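Peptidoglycan-N-acetylmuramic acid deacetylase PdaA (Bacillus subtilis, PDB 1NY1) removes the acetyl group from N-acetylmuramic acid residues of peptidoglycan, a step toward the muramic delta-lactam of the spore cortex, and is required for germination. Local coordinates at residues T73-G78 with Y138-R143. Sequence-based numbering, arbitrary orientation.
Sequences TFFVTG and YLRPPR
Phe75 and Arg140 illustrate how an aromatic ring can carry a buried arginine beside an active site. Two parts of the arginine use the same ring. Its CB makes a CH-pi contact over the face, 4.0 Å from the ring centroid, and the guanidinium adds an off-centre cation-pi contact, with Arg140 CZ 4.3 Å from the centroid of the Phe75 ring. The chain starts out with CG anti to the backbone N (chi1 -179°) and bends at chi3, which turns the guanidinium over the CD1/CE1 rim of the ring, the two planes 30° apart. Phe75 CE1 lies over the centre of the guanidinium, while Arg140 NH1 comes within 3.6 Å of Phe75 CD1.

Apolar packing continues on the CD2/CE2 side of the ring, where Phe75 CE2 sits 3.8 Å from Tyr138 CB, which approaches obliquely. The tyrosine ring leads away from there to helix 226-234, and its hydroxyl is hydrogen-bonded to Asp227.

The segments belong to the NodB-type deacetylase fold, a distorted beta/alpha barrel, and Phe75 points inward from strand 73-76 toward the short strand 138-139 and the loop after it. Next to the ring lies metal-binding His101.

Polar bonds fix the guanidinium from outside the pair: NE and NH2 reach the carbonyls of Val162 and Phe163, and NH1 is hydrogen-bonded to Thr48 OG1 and forms a salt bridge with Asp50, the probable proton acceptor. An alanine in place of Phe75 takes away the ring beneath the guanidinium and is likely to leave a gap against Arg140 CB and Tyr138 CB, with the guanidinium left to its polar partners.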
loop_
_atom_site.group_PDB
_atom_site.type_symbol
_atom_site.label_atom_id
_atom_site.label_comp_id
_atom_site.label_asym_id
_atom_site.label_seq_id
_atom_site.Cartn_x
_atom_site.Cartn_y
_atom_site.Cartn_z
ATOM N N THR A 73 -1.181 -3.797 -5.234
ATOM C CA THR A 73 -2.205 -3.793 -4.198
ATOM C C THR A 73 -2.547 -2.319 -4.034
ATOM O O THR A 73 -1.680 -1.500 -3.710
ATOM C CB THR A 73 -1.679 -4.396 -2.874
ATOM O OG1 THR A 73 -1.302 -5.765 -3.087
ATOM C CG2 THR A 73 -2.753 -4.346 -1.796
ATOM N N PHE A 74 -3.804 -1.981 -4.306
ATOM C CA PHE A 74 -4.267 -0.598 -4.229
ATOM C C PHE A 74 -5.177 -0.377 -3.032
ATOM O O PHE A 74 -6.260 -0.958 -2.953
ATOM C CB PHE A 74 -5.031 -0.222 -5.508
ATOM C CG PHE A 74 -4.211 -0.320 -6.766
ATOM C CD1 PHE A 74 -3.999 -1.551 -7.386
ATOM C CD2 PHE A 74 -3.650 0.821 -7.330
ATOM C CE1 PHE A 74 -3.238 -1.642 -8.560
ATOM C CE2 PHE A 74 -2.888 0.746 -8.498
ATOM C CZ PHE A 74 -2.683 -0.490 -9.114
ATOM N N PHE A 75 -4.727 0.455 -2.100
ATOM C CA PHE A 75 -5.519 0.765 -0.925
ATOM C C PHE A 75 -6.377 1.969 -1.288
ATOM O O PHE A 75 -5.875 3.081 -1.465
ATOM C CB PHE A 75 -4.610 1.052 0.272
ATOM C CG PHE A 75 -3.867 -0.159 0.759
ATOM C CD1 PHE A 75 -2.674 -0.559 0.157
ATOM C CD2 PHE A 75 -4.388 -0.934 1.796
ATOM C CE1 PHE A 75 -2.014 -1.716 0.583
ATOM C CE2 PHE A 75 -3.740 -2.087 2.226
ATOM C CZ PHE A 75 -2.546 -2.484 1.619
ATOM N N VAL A 76 -7.681 1.734 -1.417
ATOM C CA VAL A 76 -8.611 2.784 -1.823
ATOM C C VAL A 76 -9.510 3.332 -0.719
ATOM O O VAL A 76 -9.800 2.648 0.263
ATOM C CB VAL A 76 -9.502 2.270 -2.986
ATOM C CG1 VAL A 76 -8.621 1.830 -4.153
ATOM C CG2 VAL A 76 -10.362 1.095 -2.515
ATOM N N THR A 77 -9.933 4.582 -0.886
ATOM C CA THR A 77 -10.828 5.232 0.066
ATOM C C THR A 77 -12.231 5.211 -0.517
ATOM O O THR A 77 -12.413 4.938 -1.703
ATOM C CB THR A 77 -10.446 6.717 0.310
ATOM O OG1 THR A 77 -10.631 7.463 -0.902
ATOM C CG2 THR A 77 -9.005 6.831 0.765
ATOM N N GLY A 78 -13.219 5.511 0.319
ATOM C CA GLY A 78 -14.589 5.530 -0.153
ATOM C C GLY A 78 -14.758 6.460 -1.343
ATOM O O GLY A 78 -15.396 6.107 -2.335
ATOM N N TYR A 138 -7.116 -6.380 3.800
ATOM C CA TYR A 138 -5.877 -5.643 4.031
ATOM C C TYR A 138 -6.219 -4.209 4.362
ATOM O O TYR A 138 -7.113 -3.621 3.758
ATOM C CB TYR A 138 -4.998 -5.658 2.789
ATOM C CG TYR A 138 -4.486 -7.025 2.460
ATOM C CD1 TYR A 138 -3.706 -7.728 3.379
ATOM C CD2 TYR A 138 -4.805 -7.636 1.252
ATOM C CE1 TYR A 138 -3.259 -9.011 3.102
ATOM C CE2 TYR A 138 -4.359 -8.919 0.964
ATOM C CZ TYR A 138 -3.588 -9.600 1.895
ATOM O OH TYR A 138 -3.154 -10.877 1.629
ATOM N N LEU A 139 -5.494 -3.639 5.313
ATOM C CA LEU A 139 -5.747 -2.274 5.711
ATOM C C LEU A 139 -4.492 -1.441 5.828
ATOM O O LEU A 139 -3.433 -1.928 6.218
ATOM C CB LEU A 139 -6.468 -2.248 7.059
ATOM C CG LEU A 139 -6.542 -0.885 7.756
ATOM C CD1 LEU A 139 -7.371 0.077 6.918
ATOM C CD2 LEU A 139 -7.146 -1.046 9.142
ATOM N N ARG A 140 -4.623 -0.174 5.470
ATOM C CA ARG A 140 -3.529 0.760 5.613
ATOM C C ARG A 140 -4.165 1.937 6.333
ATOM O O ARG A 140 -5.054 2.599 5.798
ATOM C CB ARG A 140 -2.969 1.189 4.265
ATOM C CG ARG A 140 -1.813 2.158 4.434
ATOM C CD ARG A 140 -0.935 2.199 3.213
ATOM N NE ARG A 140 -0.052 1.042 3.118
ATOM C CZ ARG A 140 0.537 0.670 1.986
ATOM N NH1 ARG A 140 0.318 1.365 0.877
ATOM N NH2 ARG A 140 1.356 -0.371 1.968
ATOM N N PRO A 141 -3.747 2.185 7.581
ATOM C CA PRO A 141 -4.307 3.294 8.356
ATOM C C PRO A 141 -4.201 4.646 7.661
ATOM O O PRO A 141 -3.149 5.006 7.128
ATOM C CB PRO A 141 -3.499 3.246 9.646
ATOM C CG PRO A 141 -3.252 1.784 9.817
ATOM C CD PRO A 141 -2.856 1.361 8.415
ATOM N N PRO A 142 -5.298 5.413 7.650
ATOM C CA PRO A 142 -5.261 6.728 7.006
ATOM C C PRO A 142 -4.103 7.570 7.552
ATOM O O PRO A 142 -3.931 7.688 8.766
ATOM C CB PRO A 142 -6.623 7.316 7.362
ATOM C CG PRO A 142 -7.507 6.106 7.401
ATOM C CD PRO A 142 -6.651 5.101 8.144
ATOM N N ARG A 143 -3.307 8.132 6.647
ATOM C CA ARG A 143 -2.168 8.975 7.004
ATOM C C ARG A 143 -1.126 8.245 7.854
ATOM O O ARG A 143 -0.285 8.871 8.508
ATOM C CB ARG A 143 -2.666 10.230 7.732
ATOM C CG ARG A 143 -1.778 11.455 7.560
ATOM C CD ARG A 143 -2.471 12.713 8.079
ATOM N NE ARG A 143 -1.656 13.919 7.930
ATOM C CZ ARG A 143 -1.300 14.453 6.764
ATOM N NH1 ARG A 143 -1.683 13.888 5.627
ATOM N NH2 ARG A 143 -0.569 15.561 6.738
#